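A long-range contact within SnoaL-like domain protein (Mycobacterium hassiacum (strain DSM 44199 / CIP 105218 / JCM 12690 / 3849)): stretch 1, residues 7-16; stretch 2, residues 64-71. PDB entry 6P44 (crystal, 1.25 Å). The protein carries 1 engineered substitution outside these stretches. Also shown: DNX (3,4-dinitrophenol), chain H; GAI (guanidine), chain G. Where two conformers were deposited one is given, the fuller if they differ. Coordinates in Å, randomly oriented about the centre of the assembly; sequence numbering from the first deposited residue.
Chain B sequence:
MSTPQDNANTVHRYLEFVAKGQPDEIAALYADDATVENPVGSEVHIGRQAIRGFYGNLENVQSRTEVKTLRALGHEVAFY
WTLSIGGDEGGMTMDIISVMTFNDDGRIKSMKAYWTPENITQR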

# COMPACT_ATOMS: atom_id res chain seq x y z
N ASN B 7 -10.06 11.34 -5.95
CA ASN B 7 -9.02 10.34 -6.19
C ASN B 7 -9.61 8.94 -6.23
O ASN B 7 -9.18 8.10 -7.03
CB ASN B 7 -7.93 10.47 -5.15
CG ASN B 7 -7.26 11.82 -5.18
OD1 ASN B 7 -7.29 12.54 -6.19
ND2 ASN B 7 -6.62 12.15 -4.08
N ALA B 8 -10.59 8.66 -5.37
CA ALA B 8 -11.30 7.39 -5.44
C ALA B 8 -11.98 7.23 -6.79
O ALA B 8 -11.94 6.16 -7.41
CB ALA B 8 -12.30 7.30 -4.30
N ASN B 9 -12.63 8.29 -7.26
CA ASN B 9 -13.25 8.26 -8.57
C ASN B 9 -12.22 7.94 -9.65
O ASN B 9 -12.50 7.19 -10.59
CB ASN B 9 -13.91 9.60 -8.88
CG ASN B 9 -15.18 9.84 -8.06
OD1 ASN B 9 -15.75 8.93 -7.47
ND2 ASN B 9 -15.62 11.09 -8.04
N THR B 10 -11.04 8.55 -9.55
CA THR B 10 -10.02 8.29 -10.56
C THR B 10 -9.57 6.84 -10.53
O THR B 10 -9.35 6.25 -11.59
CB THR B 10 -8.86 9.26 -10.36
OG1 THR B 10 -9.36 10.60 -10.50
CG2 THR B 10 -7.72 8.99 -11.35
N VAL B 11 -9.42 6.26 -9.34
CA VAL B 11 -9.10 4.84 -9.25
C VAL B 11 -10.16 4.01 -9.96
O VAL B 11 -9.85 3.06 -10.68
CB VAL B 11 -8.89 4.39 -7.80
CG1 VAL B 11 -8.79 2.88 -7.72
CG2 VAL B 11 -7.62 5.03 -7.23
N HIS B 12 -11.44 4.33 -9.75
CA HIS B 12 -12.48 3.56 -10.43
C HIS B 12 -12.38 3.70 -11.95
O HIS B 12 -12.61 2.73 -12.68
CB HIS B 12 -13.85 3.93 -9.91
CG HIS B 12 -14.19 3.28 -8.61
ND1 HIS B 12 -14.89 2.09 -8.54
CD2 HIS B 12 -13.93 3.64 -7.34
CE1 HIS B 12 -15.04 1.75 -7.27
NE2 HIS B 12 -14.47 2.68 -6.52
N ARG B 13 -11.99 4.86 -12.45
CA ARG B 13 -11.87 4.96 -13.90
C ARG B 13 -10.64 4.23 -14.40
O ARG B 13 -10.66 3.66 -15.50
CB ARG B 13 -11.89 6.40 -14.34
CG ARG B 13 -13.22 7.03 -14.09
CD ARG B 13 -13.35 8.30 -14.87
NE ARG B 13 -12.21 9.18 -14.67
CZ ARG B 13 -11.99 9.89 -13.57
NH1 ARG B 13 -12.83 9.82 -12.55
NH2 ARG B 13 -10.91 10.66 -13.48
N TYR B 14 -9.56 4.20 -13.61
CA TYR B 14 -8.42 3.38 -13.94
C TYR B 14 -8.84 1.93 -14.10
O TYR B 14 -8.51 1.27 -15.09
CB TYR B 14 -7.36 3.53 -12.84
CG TYR B 14 -6.21 2.58 -12.97
CD1 TYR B 14 -5.24 2.78 -13.92
CD2 TYR B 14 -6.09 1.47 -12.14
CE1 TYR B 14 -4.19 1.92 -14.07
CE2 TYR B 14 -5.02 0.59 -12.27
CZ TYR B 14 -4.06 0.83 -13.24
OH TYR B 14 -2.99 -0.02 -13.41
N LEU B 15 -9.60 1.41 -13.13
CA LEU B 15 -10.02 0.01 -13.18
C LEU B 15 -10.97 -0.24 -14.34
O LEU B 15 -10.96 -1.33 -14.91
CB LEU B 15 -10.59 -0.43 -11.82
CG LEU B 15 -9.53 -0.44 -10.69
CD1 LEU B 15 -10.13 -0.79 -9.31
CD2 LEU B 15 -8.35 -1.38 -11.00
N GLU B 16 -11.81 0.75 -14.67
CA GLU B 16 -12.65 0.64 -15.87
C GLU B 16 -11.80 0.47 -17.12
O GLU B 16 -12.05 -0.42 -17.94
CB GLU B 16 -13.52 1.89 -15.99
CG GLU B 16 -14.29 1.96 -17.28
CD GLU B 16 -14.95 3.30 -17.47
OE1 GLU B 16 -15.05 4.04 -16.47
OE2 GLU B 16 -15.34 3.60 -18.62
N ARG B 64 -12.00 -8.28 -16.10
CA ARG B 64 -12.91 -7.80 -15.08
C ARG B 64 -12.12 -7.45 -13.83
O ARG B 64 -11.08 -8.04 -13.55
CB ARG B 64 -13.99 -8.83 -14.74
CG ARG B 64 -14.94 -9.11 -15.91
CD ARG B 64 -16.23 -9.76 -15.45
NE ARG B 64 -17.14 -8.79 -14.83
CZ ARG B 64 -18.01 -8.04 -15.49
NH1 ARG B 64 -18.10 -8.13 -16.81
NH2 ARG B 64 -18.80 -7.20 -14.84
N THR B 65 -12.63 -6.48 -13.10
CA THR B 65 -12.00 -6.03 -11.86
C THR B 65 -13.04 -5.96 -10.76
O THR B 65 -14.23 -5.76 -11.00
CB THR B 65 -11.36 -4.65 -12.02
OG1 THR B 65 -12.36 -3.67 -12.30
CG2 THR B 65 -10.32 -4.67 -13.13
N GLU B 66 -12.56 -6.14 -9.53
CA GLU B 66 -13.40 -6.05 -8.34
C GLU B 66 -12.61 -5.39 -7.23
O GLU B 66 -11.50 -5.82 -6.91
CB GLU B 66 -13.85 -7.44 -7.88
CG GLU B 66 -14.79 -7.40 -6.67
CD GLU B 66 -15.11 -8.77 -6.08
OE1 GLU B 66 -15.07 -9.78 -6.82
OE2 GLU B 66 -15.42 -8.82 -4.87
N VAL B 67 -13.17 -4.35 -6.62
CA VAL B 67 -12.54 -3.68 -5.48
C VAL B 67 -13.02 -4.37 -4.22
O VAL B 67 -14.22 -4.42 -3.95
CB VAL B 67 -12.88 -2.19 -5.45
CG1 VAL B 67 -12.34 -1.54 -4.17
CG2 VAL B 67 -12.31 -1.52 -6.68
N LYS B 68 -12.08 -4.89 -3.43
CA LYS B 68 -12.40 -5.50 -2.14
C LYS B 68 -12.46 -4.46 -1.02
O LYS B 68 -13.35 -4.52 -0.16
CB LYS B 68 -11.39 -6.59 -1.81
CG LYS B 68 -11.40 -7.75 -2.80
CD LYS B 68 -10.27 -8.76 -2.52
CE LYS B 68 -10.46 -9.47 -1.19
NZ LYS B 68 -11.66 -10.36 -1.22
N THR B 69 -11.53 -3.51 -1.01
CA THR B 69 -11.59 -2.39 -0.10
C THR B 69 -10.70 -1.29 -0.66
O THR B 69 -9.68 -1.56 -1.31
CB THR B 69 -11.17 -2.79 1.33
OG1 THR B 69 -11.28 -1.66 2.21
CG2 THR B 69 -9.75 -3.31 1.38
N LEU B 70 -11.11 -0.06 -0.41
CA LEU B 70 -10.42 1.11 -0.93
C LEU B 70 -10.42 2.18 0.15
O LEU B 70 -11.45 2.42 0.80
CB LEU B 70 -11.13 1.62 -2.19
CG LEU B 70 -10.52 2.85 -2.88
CD1 LEU B 70 -10.76 2.76 -4.37
CD2 LEU B 70 -11.08 4.15 -2.36
N ARG B 71 -9.27 2.80 0.37
CA ARG B 71 -9.11 3.84 1.38
C ARG B 71 -8.44 5.04 0.74
O ARG B 71 -7.23 5.02 0.46
CB ARG B 71 -8.30 3.35 2.59
CG ARG B 71 -8.96 2.20 3.38
CD ARG B 71 -8.32 0.88 3.09
NE ARG B 71 -9.13 -0.28 3.51
CZ ARG B 71 -9.02 -0.93 4.67
NH1 ARG B 71 -8.16 -0.57 5.59
NH2 ARG B 71 -9.82 -1.97 4.91
C1 DNX H . -2.23 -3.02 -12.28
C2 DNX H . -2.43 -3.25 -13.64
C3 DNX H . -2.00 -4.44 -14.18
N3 DNX H . -2.20 -4.62 -15.62
C4 DNX H . -1.39 -5.40 -13.39
N4 DNX H . -0.90 -6.67 -13.94
C5 DNX H . -1.20 -5.17 -12.04
C6 DNX H . -1.62 -3.98 -11.49
O1 DNX H . -2.65 -1.84 -11.75
O31 DNX H . -1.34 -4.20 -16.38
O32 DNX H . -3.24 -5.15 -15.99
O41 DNX H . 0.14 -7.13 -13.50
O42 DNX H . -1.57 -7.22 -14.81
C GAI G . -13.53 -2.66 5.71
N1 GAI G . -12.78 -3.20 4.71
N2 GAI G . -14.41 -1.70 5.33
N3 GAI G . -13.44 -3.06 6.94

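Residues 7-16 lie within a longer helix, tied by i to i+4 backbone hydrogen bonds such as Val-11 N to Asn-7 O (3.0 Å) and Leu-15 N to Val-11 O (3.0 Å). Stretch 2 is extended and turns a corner at Lys-68. Its first strand runs nearly antiparallel to the helix, at 154°, with the axes 9.2 Å apart at closest approach. The second strand crosses at 140°, with a closest approach of 9.9 Å. No hydrogen bond links the two stretches. Contact is made by side chains, and it is mainly apolar.

On the helix, Ala-8, Val-11 and Leu-15 point toward the strands. Their spacing of three and four residues places them along one side of the helix. In the first strand, alternation sends Thr-65 and Val-67 toward the helix and Arg-64 and Glu-66 away, leaving the charged groups exposed.

Leu-70 packs against Ala-8 and Val-11. Its CD2 lies 3.9 Å from Ala-8 CB, and its CD1 lies 3.9 Å from Val-11 CG1. Ala-8 CA and Leu-70 CA are 7.8 Å apart, and the alanine methyl meets the end of the longer leucine chain.

Leu-15 is buried and gives the largest covered area on the helix, 72 Å². Its CD1 packs 3.5 Å from Val-67 CG2. The branched apolar chains suit this methyl-to-methyl packing. The backbones come closer here: Leu-15 CA lies 6.5 Å from Thr-65 CA. Leu-15 CB touches Thr-65 OG1 at 3.7 Å, and the polar hydroxyl suits a residue that stays partly exposed.

His-12 starts out sideways, but its ring reaches nearer the strands. CE1 of His-12 is 4.3 Å from Val-67 CG2, and its NE2 is 4.3 Å from Leu-70 CD1. Both methyls approach the ring obliquely. The imidazole thus borders the apolar cluster while remaining exposed. Altogether, 310 Å² is buried between the stretches, counting both sides.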